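Local coordinates for protein nitroalkane oxidase (Podospora anserina, PDB 3MKH) that oxidises primary and secondary nitroalkanes to aldehydes or ketones with its FAD cofactor, consuming oxygen and releasing nitrite and hydrogen peroxide, at residues P112-F117 against I208-R213; T104-A109 against L184-C189; A57-G62 against L94-T99; T154-G159 against V163-K168. All coordinates share one frame; numbering follows the deposited sequence.

Interaction 1. Residues P112-F117 against I208-R213; sequences PQHAEF and IILVTR
F117 meets L210 and T212 where a short helical turn packs on the beta domain of this acyl-CoA dehydrogenase fold. The turn 112-117 follows helix 90-109 and faces strand 206-212. F117 CB lies 4.1 Å from L210 CD1. CG comes closer, 3.6 Å from the same methyl. F117 CD1 and CE1 are 3.8 and 4.1 Å from L210 CD1, which thus sits nearest the CG end of the ring. The methyl lies over one face in a CH-pi contact, with L210 CD1 3.7 Å from the F117 ring centroid and 15° off the ring normal. CD2 and CE2 of F117 form the edge that the T212 methyl reaches, near the ring plane. CG2 of T212 stands anti to the carbonyl carbon, while OG1 lies between N and C (chi1 68°) and caps the helix that follows. H114 adds a looser contact, its ND1 3.9 Å from L210 CD1. The other L210 methyl packs on C186 of the neighbouring strand 184-191. An alanine in place of F117 would probably leave L210 CD1 without the aromatic face it rests on and open a gap beside the T212 methyl. F117 CD2 lies 3.5 Å from T212 CG2.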
# COMPACT_ATOMS: atom_id res chain seq x y z
N PRO A 112 -17.96 -23.59 -40.43
CA PRO A 112 -19.27 -24.21 -40.66
C PRO A 112 -19.35 -25.64 -40.10
O PRO A 112 -20.42 -26.09 -39.69
CB PRO A 112 -19.40 -24.23 -42.20
CG PRO A 112 -18.02 -23.94 -42.73
CD PRO A 112 -17.32 -23.14 -41.68
N GLN A 113 -18.21 -26.33 -40.07
CA GLN A 113 -18.17 -27.71 -39.60
C GLN A 113 -18.37 -27.84 -38.09
O GLN A 113 -18.51 -28.95 -37.57
CB GLN A 113 -16.84 -28.37 -39.99
CG GLN A 113 -15.59 -27.78 -39.32
CD GLN A 113 -15.08 -26.52 -40.01
OE1 GLN A 113 -15.86 -25.68 -40.47
NE2 GLN A 113 -13.76 -26.38 -40.07
N HIS A 114 -18.39 -26.71 -37.40
CA HIS A 114 -18.42 -26.72 -35.94
C HIS A 114 -19.81 -26.56 -35.35
O HIS A 114 -19.98 -26.61 -34.13
CB HIS A 114 -17.47 -25.66 -35.40
CG HIS A 114 -16.04 -25.90 -35.77
ND1 HIS A 114 -15.40 -27.09 -35.50
CD2 HIS A 114 -15.14 -25.11 -36.40
CE1 HIS A 114 -14.15 -27.02 -35.94
NE2 HIS A 114 -13.97 -25.83 -36.49
N ALA A 115 -20.81 -26.38 -36.20
CA ALA A 115 -22.16 -26.10 -35.71
C ALA A 115 -22.69 -27.30 -34.94
O ALA A 115 -23.40 -27.14 -33.95
CB ALA A 115 -23.10 -25.75 -36.87
N GLU A 116 -22.34 -28.50 -35.40
CA GLU A 116 -22.80 -29.71 -34.72
C GLU A 116 -22.31 -29.80 -33.27
O GLU A 116 -22.95 -30.44 -32.43
CB GLU A 116 -22.39 -30.98 -35.48
CG GLU A 116 -20.89 -31.12 -35.72
CD GLU A 116 -20.51 -32.52 -36.22
OE1 GLU A 116 -20.91 -33.51 -35.57
OE2 GLU A 116 -19.81 -32.62 -37.25
N PHE A 117 -21.17 -29.17 -32.98
CA PHE A 117 -20.58 -29.27 -31.64
C PHE A 117 -21.33 -28.39 -30.66
O PHE A 117 -21.40 -28.70 -29.47
CB PHE A 117 -19.11 -28.88 -31.64
CG PHE A 117 -18.22 -29.82 -32.38
CD1 PHE A 117 -17.94 -29.62 -33.73
CD2 PHE A 117 -17.66 -30.92 -31.74
CE1 PHE A 117 -17.12 -30.49 -34.43
CE2 PHE A 117 -16.83 -31.80 -32.43
CZ PHE A 117 -16.56 -31.58 -33.79
N ILE A 208 -5.93 -25.18 -31.27
CA ILE A 208 -7.03 -25.57 -30.39
C ILE A 208 -7.81 -26.69 -31.08
O ILE A 208 -8.22 -26.56 -32.24
CB ILE A 208 -7.97 -24.40 -30.07
CG1 ILE A 208 -7.19 -23.24 -29.43
CG2 ILE A 208 -9.12 -24.87 -29.15
CD1 ILE A 208 -8.05 -22.03 -29.09
N ILE A 209 -7.98 -27.81 -30.38
CA ILE A 209 -8.70 -28.95 -30.93
C ILE A 209 -9.84 -29.31 -30.00
O ILE A 209 -9.64 -29.42 -28.79
CB ILE A 209 -7.78 -30.18 -31.10
CG1 ILE A 209 -6.53 -29.79 -31.89
CG2 ILE A 209 -8.52 -31.33 -31.78
CD1 ILE A 209 -5.64 -30.96 -32.25
N LEU A 210 -11.03 -29.47 -30.57
CA LEU A 210 -12.19 -29.90 -29.80
C LEU A 210 -12.07 -31.36 -29.41
O LEU A 210 -11.56 -32.19 -30.17
CB LEU A 210 -13.49 -29.67 -30.59
CG LEU A 210 -13.74 -28.23 -31.04
CD1 LEU A 210 -15.10 -28.08 -31.75
CD2 LEU A 210 -13.60 -27.25 -29.86
N VAL A 211 -12.53 -31.67 -28.20
CA VAL A 211 -12.67 -33.04 -27.73
C VAL A 211 -14.01 -33.18 -27.02
O VAL A 211 -14.27 -32.52 -26.01
CB VAL A 211 -11.54 -33.44 -26.74
CG1 VAL A 211 -11.78 -34.85 -26.19
CG2 VAL A 211 -10.18 -33.36 -27.42
N THR A 212 -14.87 -34.04 -27.55
CA THR A 212 -16.20 -34.24 -26.99
C THR A 212 -16.22 -35.50 -26.15
O THR A 212 -15.34 -36.36 -26.28
CB THR A 212 -17.29 -34.36 -28.08
OG1 THR A 212 -17.11 -35.58 -28.82
CG2 THR A 212 -17.23 -33.18 -29.04
N ARG A 213 -17.22 -35.62 -25.28
CA ARG A 213 -17.39 -36.86 -24.53
C ARG A 213 -17.56 -38.05 -25.49
O ARG A 213 -17.04 -39.13 -25.24
CB ARG A 213 -18.56 -36.75 -23.55
CG ARG A 213 -18.88 -38.06 -22.82
CD ARG A 213 -17.65 -38.69 -22.12
NE ARG A 213 -18.12 -39.80 -21.29
CZ ARG A 213 -18.55 -39.66 -20.04
NH1 ARG A 213 -18.52 -38.47 -19.45
NH2 ARG A 213 -19.00 -40.72 -19.37

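Interaction 2. Residues T104-A109 against L184-C189; sequences TPINLA and LACVVC
I106 and P105 lie against L184 and C186, packing helix 90-109 on strand 184-191. The contact joins the N-terminal helical domain to the beta domain of the acyl-CoA dehydrogenase fold. Helix segment and strand segment run at 75° to each other, with axes 9.7 Å apart. The tight part is the meeting of I106 and L184. Their side chains reach toward each other tip to tip. Each ends in a methyl group, and the two methyls are closer than normal van der Waals contact. The I106 side chain gets there with CG1 anti to the carbonyl carbon (chi1 -61°) and an extended end. The looser part surrounds the sulfur of C186. Its SG is 4.0 Å from I106 CG1. On the proline side, P105 CB is 4.1 Å from C186 SG. No hydrogen bond crosses the contact. All four residues are buried, and L256 touches both P105 and I106. Toward solvent the helix presents L108, which is exposed and does not touch the strand segment. P105 also lies near L132, a residue of the FAD site. The closest atoms are I106 CD1 and L184 CD2, 3.4 Å apart.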
# COMPACT_ATOMS: atom_id res chain seq x y z
N THR A 104 -16.22 -19.84 -25.62
CA THR A 104 -15.68 -18.61 -26.19
C THR A 104 -14.79 -18.82 -27.43
O THR A 104 -14.96 -18.12 -28.43
CB THR A 104 -14.97 -17.75 -25.12
OG1 THR A 104 -15.92 -17.40 -24.10
CG2 THR A 104 -14.38 -16.46 -25.74
N PRO A 105 -13.85 -19.78 -27.40
CA PRO A 105 -13.04 -19.99 -28.61
C PRO A 105 -13.88 -20.35 -29.82
O PRO A 105 -13.54 -19.98 -30.93
CB PRO A 105 -12.13 -21.16 -28.22
CG PRO A 105 -12.01 -21.03 -26.72
CD PRO A 105 -13.40 -20.64 -26.28
N ILE A 106 -14.98 -21.06 -29.59
CA ILE A 106 -15.91 -21.42 -30.65
C ILE A 106 -16.69 -20.19 -31.17
O ILE A 106 -16.86 -20.04 -32.38
CB ILE A 106 -16.84 -22.56 -30.23
CG1 ILE A 106 -15.99 -23.80 -29.91
CG2 ILE A 106 -17.81 -22.91 -31.34
CD1 ILE A 106 -16.74 -24.92 -29.27
N ASN A 107 -17.12 -19.31 -30.27
CA ASN A 107 -17.70 -18.03 -30.67
C ASN A 107 -16.70 -17.26 -31.53
O ASN A 107 -17.09 -16.59 -32.49
CB ASN A 107 -18.05 -17.16 -29.46
CG ASN A 107 -19.29 -17.62 -28.74
OD1 ASN A 107 -19.44 -17.40 -27.53
ND2 ASN A 107 -20.19 -18.26 -29.46
N LEU A 108 -15.42 -17.34 -31.16
CA LEU A 108 -14.39 -16.56 -31.85
C LEU A 108 -13.95 -17.13 -33.21
O LEU A 108 -13.60 -16.38 -34.11
CB LEU A 108 -13.16 -16.34 -30.96
CG LEU A 108 -13.37 -15.53 -29.67
CD1 LEU A 108 -12.12 -15.58 -28.81
CD2 LEU A 108 -13.76 -14.09 -29.96
N ALA A 109 -13.99 -18.45 -33.37
CA ALA A 109 -13.27 -19.06 -34.50
C ALA A 109 -14.00 -20.19 -35.23
O ALA A 109 -13.45 -20.77 -36.16
CB ALA A 109 -11.89 -19.54 -34.05
N LEU A 184 -17.88 -30.86 -24.08
CA LEU A 184 -17.12 -30.15 -25.10
C LEU A 184 -15.90 -29.46 -24.51
O LEU A 184 -16.03 -28.50 -23.77
CB LEU A 184 -18.01 -29.12 -25.80
CG LEU A 184 -17.35 -28.38 -26.96
CD1 LEU A 184 -16.85 -29.41 -27.96
CD2 LEU A 184 -18.35 -27.42 -27.62
N ALA A 185 -14.71 -29.96 -24.82
CA ALA A 185 -13.48 -29.36 -24.32
C ALA A 185 -12.74 -28.69 -25.47
O ALA A 185 -12.56 -29.31 -26.52
CB ALA A 185 -12.59 -30.43 -23.66
N CYS A 186 -12.33 -27.44 -25.29
CA CYS A 186 -11.42 -26.79 -26.24
C CYS A 186 -9.99 -26.98 -25.74
O CYS A 186 -9.56 -26.30 -24.80
CB CYS A 186 -11.73 -25.30 -26.37
SG CYS A 186 -13.30 -24.98 -27.21
N VAL A 187 -9.26 -27.91 -26.35
CA VAL A 187 -7.95 -28.29 -25.83
C VAL A 187 -6.86 -27.51 -26.54
O VAL A 187 -6.69 -27.62 -27.77
CB VAL A 187 -7.69 -29.80 -25.93
CG1 VAL A 187 -6.31 -30.16 -25.33
CG2 VAL A 187 -8.80 -30.55 -25.22
N VAL A 188 -6.17 -26.70 -25.77
CA VAL A 188 -5.06 -25.93 -26.29
C VAL A 188 -3.82 -26.79 -26.20
O VAL A 188 -3.45 -27.29 -25.13
CB VAL A 188 -4.88 -24.63 -25.51
CG1 VAL A 188 -3.77 -23.77 -26.15
CG2 VAL A 188 -6.20 -23.87 -25.48
N CYS A 189 -3.17 -26.97 -27.34
CA CYS A 189 -2.02 -27.85 -27.39
C CYS A 189 -1.02 -27.40 -28.45
O CYS A 189 -1.28 -26.46 -29.21
CB CYS A 189 -2.50 -29.28 -27.67
SG CYS A 189 -3.60 -29.41 -29.10

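Interaction 3. Residues A57-G62 against L94-T99; sequences AGILKG and LTIFAT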
# COMPACT_ATOMS: atom_id res chain seq x y z
N ALA A 57 -33.34 -22.09 -17.83
CA ALA A 57 -33.57 -20.64 -17.80
C ALA A 57 -32.90 -19.89 -18.97
O ALA A 57 -33.06 -18.68 -19.10
CB ALA A 57 -33.09 -20.07 -16.46
N GLY A 58 -32.17 -20.62 -19.82
CA GLY A 58 -31.57 -20.04 -21.01
C GLY A 58 -30.13 -19.54 -20.85
O GLY A 58 -29.62 -18.87 -21.75
N ILE A 59 -29.48 -19.86 -19.74
CA ILE A 59 -28.16 -19.28 -19.44
C ILE A 59 -27.08 -19.65 -20.47
O ILE A 59 -26.24 -18.83 -20.84
CB ILE A 59 -27.67 -19.60 -18.00
CG1 ILE A 59 -28.67 -19.07 -16.98
CG2 ILE A 59 -26.35 -18.91 -17.71
CD1 ILE A 59 -28.81 -17.54 -17.02
N LEU A 60 -27.09 -20.90 -20.93
CA LEU A 60 -26.10 -21.33 -21.90
C LEU A 60 -26.33 -20.68 -23.28
O LEU A 60 -25.38 -20.31 -23.97
CB LEU A 60 -26.08 -22.86 -22.00
CG LEU A 60 -25.12 -23.61 -21.05
CD1 LEU A 60 -24.92 -22.92 -19.74
CD2 LEU A 60 -25.47 -25.09 -20.88
N LYS A 61 -27.59 -20.55 -23.68
CA LYS A 61 -27.88 -19.84 -24.94
C LYS A 61 -27.27 -18.44 -24.91
O LYS A 61 -26.80 -17.92 -25.93
CB LYS A 61 -29.39 -19.73 -25.17
CG LYS A 61 -30.14 -21.07 -25.17
CD LYS A 61 -31.63 -20.86 -25.49
CE LYS A 61 -32.53 -21.74 -24.63
NZ LYS A 61 -33.94 -21.78 -25.13
N GLY A 62 -27.30 -17.82 -23.73
CA GLY A 62 -26.76 -16.50 -23.53
C GLY A 62 -25.24 -16.41 -23.57
O GLY A 62 -24.68 -15.32 -23.65
N LEU A 94 -19.30 -19.95 -10.74
CA LEU A 94 -18.12 -20.14 -11.57
C LEU A 94 -18.27 -21.35 -12.49
O LEU A 94 -17.82 -21.34 -13.64
CB LEU A 94 -16.86 -20.25 -10.71
CG LEU A 94 -15.56 -20.33 -11.53
CD1 LEU A 94 -15.48 -19.14 -12.48
CD2 LEU A 94 -14.34 -20.37 -10.62
N THR A 95 -18.91 -22.41 -11.99
CA THR A 95 -19.12 -23.60 -12.82
C THR A 95 -19.91 -23.24 -14.08
O THR A 95 -19.56 -23.66 -15.19
CB THR A 95 -19.82 -24.71 -12.03
OG1 THR A 95 -18.93 -25.16 -11.01
CG2 THR A 95 -20.16 -25.90 -12.93
N ILE A 96 -20.94 -22.42 -13.90
CA ILE A 96 -21.71 -21.92 -15.03
C ILE A 96 -20.88 -21.03 -15.93
O ILE A 96 -20.85 -21.23 -17.14
CB ILE A 96 -22.97 -21.19 -14.55
CG1 ILE A 96 -23.87 -22.16 -13.79
CG2 ILE A 96 -23.72 -20.59 -15.73
CD1 ILE A 96 -25.03 -21.50 -13.07
N PHE A 97 -20.21 -20.03 -15.36
CA PHE A 97 -19.40 -19.13 -16.18
C PHE A 97 -18.28 -19.85 -16.92
O PHE A 97 -17.89 -19.46 -18.03
CB PHE A 97 -18.83 -17.99 -15.32
CG PHE A 97 -19.89 -17.17 -14.63
CD1 PHE A 97 -21.15 -17.05 -15.20
CD2 PHE A 97 -19.62 -16.52 -13.44
CE1 PHE A 97 -22.14 -16.30 -14.58
CE2 PHE A 97 -20.60 -15.77 -12.81
CZ PHE A 97 -21.86 -15.65 -13.38
N ALA A 98 -17.75 -20.91 -16.31
CA ALA A 98 -16.65 -21.66 -16.93
C ALA A 98 -17.09 -22.34 -18.23
O ALA A 98 -16.30 -22.48 -19.16
CB ALA A 98 -16.11 -22.71 -15.94
N THR A 99 -18.35 -22.75 -18.30
CA THR A 99 -18.87 -23.32 -19.56
C THR A 99 -18.87 -22.20 -20.61
O THR A 99 -18.59 -22.44 -21.77
CB THR A 99 -20.28 -23.90 -19.39
OG1 THR A 99 -20.20 -25.16 -18.71
CG2 THR A 99 -20.99 -24.10 -20.74
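The chain leaves helix 48-56 through a Schellman motif at G58, with positive phi (93°); I59 and L60 follow it and meet helix 90-109. A side chain at G58 would press on the carbonyl oxygen of A57. From I59 to G62 the backbone is again helical in phi and psi, without the regular bonding of a helix. One bond does span it, G62 N to G58 O at 3.2 Å. The contact thus links a loop to a helix within the N-terminal helical domain of the acyl-CoA dehydrogenase fold. Two pairs of side chains carry it, and both are apolar where they meet. I59 and I96 cross at about a right angle. They touch through their branch methyls, I59 CG2 and I96 CG2, 3.7 Å apart. Each of these methyls stands opposite its own backbone N, with CG1 beside that N. L21 touches I59, and L26, Y51 and A54 touch I96. L60 and T99 also cross at about a right angle, but less closely. T99 divides its two branches between different tasks. Its OG1 hydrogen-bonds to Y51 OH and N173 OD1. Its methyl faces the loop. On the same helix L94 touches the FAD, so this loop packs against a helix that lines the cofactor pocket. The methyl T99 CG2 lies 4.2 Å from L60 CG.

Interaction 4. Residues T154-G159 against V163-K168; sequences TARLEG and VINGEK. With SO4 (sulfate ion), chain G.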
# COMPACT_ATOMS: atom_id res chain seq x y z
N THR A 154 0.38 -32.28 -26.46
CA THR A 154 0.75 -32.24 -27.87
C THR A 154 -0.32 -32.89 -28.72
O THR A 154 -1.13 -33.67 -28.22
CB THR A 154 2.06 -33.01 -28.14
OG1 THR A 154 1.90 -34.36 -27.73
CG2 THR A 154 3.21 -32.39 -27.39
N ALA A 155 -0.30 -32.55 -30.00
CA ALA A 155 -1.16 -33.17 -30.98
C ALA A 155 -0.32 -33.49 -32.23
O ALA A 155 0.57 -32.73 -32.58
CB ALA A 155 -2.34 -32.26 -31.32
N ARG A 156 -0.59 -34.64 -32.85
CA ARG A 156 0.11 -35.07 -34.06
C ARG A 156 -0.89 -35.62 -35.06
O ARG A 156 -1.76 -36.42 -34.69
CB ARG A 156 1.12 -36.17 -33.72
CG ARG A 156 2.26 -35.72 -32.83
CD ARG A 156 3.02 -36.93 -32.29
NE ARG A 156 4.05 -36.56 -31.31
CZ ARG A 156 3.80 -36.31 -30.02
NH1 ARG A 156 2.56 -36.40 -29.54
NH2 ARG A 156 4.79 -35.97 -29.21
N LEU A 157 -0.77 -35.20 -36.31
CA LEU A 157 -1.63 -35.73 -37.36
C LEU A 157 -1.09 -37.09 -37.80
O LEU A 157 0.04 -37.20 -38.24
CB LEU A 157 -1.69 -34.77 -38.55
CG LEU A 157 -2.54 -35.14 -39.77
CD1 LEU A 157 -4.00 -35.30 -39.39
CD2 LEU A 157 -2.39 -34.07 -40.84
N GLU A 158 -1.91 -38.13 -37.64
CA GLU A 158 -1.55 -39.48 -38.08
C GLU A 158 -2.62 -39.91 -39.06
O GLU A 158 -3.71 -40.31 -38.66
CB GLU A 158 -1.48 -40.45 -36.89
CG GLU A 158 -0.61 -39.94 -35.76
CD GLU A 158 -0.19 -41.01 -34.78
OE1 GLU A 158 -0.90 -42.03 -34.65
OE2 GLU A 158 0.86 -40.82 -34.12
N GLY A 159 -2.31 -39.81 -40.35
CA GLY A 159 -3.30 -40.10 -41.36
C GLY A 159 -4.36 -39.02 -41.38
O GLY A 159 -4.06 -37.84 -41.57
N VAL A 163 -4.01 -36.87 -33.05
CA VAL A 163 -3.85 -37.68 -31.86
C VAL A 163 -3.32 -36.81 -30.73
O VAL A 163 -2.27 -36.19 -30.85
CB VAL A 163 -2.93 -38.88 -32.12
CG1 VAL A 163 -2.79 -39.72 -30.86
CG2 VAL A 163 -3.48 -39.72 -33.26
N ILE A 164 -4.06 -36.78 -29.62
CA ILE A 164 -3.76 -35.86 -28.53
C ILE A 164 -3.23 -36.61 -27.31
O ILE A 164 -3.79 -37.63 -26.91
CB ILE A 164 -5.01 -35.06 -28.14
CG1 ILE A 164 -5.45 -34.17 -29.31
CG2 ILE A 164 -4.74 -34.19 -26.93
CD1 ILE A 164 -6.89 -33.76 -29.25
N ASN A 165 -2.15 -36.09 -26.73
CA ASN A 165 -1.58 -36.61 -25.50
C ASN A 165 -1.14 -35.48 -24.59
O ASN A 165 -0.49 -34.52 -25.02
CB ASN A 165 -0.36 -37.50 -25.80
CG ASN A 165 -0.74 -38.84 -26.38
OD1 ASN A 165 -1.27 -39.71 -25.69
ND2 ASN A 165 -0.47 -39.03 -27.67
N GLY A 166 -1.46 -35.59 -23.31
CA GLY A 166 -0.95 -34.63 -22.35
C GLY A 166 -1.76 -34.57 -21.07
O GLY A 166 -2.87 -35.10 -20.99
N GLU A 167 -1.17 -33.91 -20.08
CA GLU A 167 -1.84 -33.67 -18.82
C GLU A 167 -2.25 -32.22 -18.69
O GLU A 167 -1.51 -31.32 -19.08
CB GLU A 167 -0.93 -34.08 -17.65
CG GLU A 167 -0.63 -35.55 -17.67
CD GLU A 167 0.24 -36.01 -16.51
OE1 GLU A 167 0.62 -35.18 -15.65
OE2 GLU A 167 0.52 -37.22 -16.47
N LYS A 168 -3.43 -32.01 -18.14
CA LYS A 168 -3.95 -30.67 -17.94
C LYS A 168 -4.35 -30.56 -16.49
O LYS A 168 -4.60 -31.56 -15.84
CB LYS A 168 -5.17 -30.45 -18.85
CG LYS A 168 -4.83 -30.40 -20.34
CD LYS A 168 -3.99 -29.16 -20.67
CE LYS A 168 -3.88 -28.91 -22.20
NZ LYS A 168 -2.96 -27.73 -22.44
S SO4 G . 7.77 -33.86 -28.55
O1 SO4 G . 8.70 -34.47 -27.60
O2 SO4 G . 6.41 -33.98 -28.03
O3 SO4 G . 8.12 -32.45 -28.70
O4 SO4 G . 7.86 -34.56 -29.84
O HOH W 1 2.62 -34.82 -25.05
O HOH W 2 0.06 -37.17 -29.69
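T154 places OG1 between its backbone N and carbonyl carbon (chi1 59°), and R156 runs extended from CG to NE; together they bring hydroxyl and guanidinium side by side, across from V163 and N165. NH1 of R156 gives T154 OG1 a weak bond of 2.8 Å. A water then ties T154 OG1 to N165 O. A second water sits at the edge of the guanidinium, in its plane. It donates to V163 O, accepts from N165 ND2 and takes a weak bond from R156 NH1. The side-chain oxygen of N165 is held elsewhere, by N247 N. The other amino group of the guanidinium, R156 NH2, lies 2.8 Å from sulfate O2 and makes a weak bond to O4. The ion probably comes from the crystallisation liquor, and R190 also binds it. The side chains of T154, R156, V163 and N165 share one face of a beta hairpin, strands 154-158 and 161-168, in the beta domain. T154-N165 and R156-V163 are hydrogen-bonded pairs, and A155-I164 between them is a non-hydrogen-bonded pair. The bond from T154 N to N165 O is 2.8 Å and nearly straight at 166°. On the opposite face A155 CB meets I164 CG1 at 4.2 Å, and I209 packs on both. Near the turn, E158 crosses V163 obliquely, with its OE1 3.7 Å from V163 CG2.

Along the chain interaction 3 comes first and closes before the others open. Interactions 1 and 2 then alternate their segments, and the hairpin of interaction 4 falls within the span of both. Interactions 2 and 3 share helix 90-109, with centres 16 Å apart. Interactions 1, 2 and 4 reach one mixed sheet, in the strand order 206-212, 184-191, 154-158, 161-168. Interactions 1 and 2 are closest, with centres 8 Å apart, and backbone bonds join their strands. Interaction 4 lies farthest from interaction 3, about 29 Å between centres. The set thus runs from the N-terminal helices into the beta domain, two parts of the fold that both contribute residues to the FAD site.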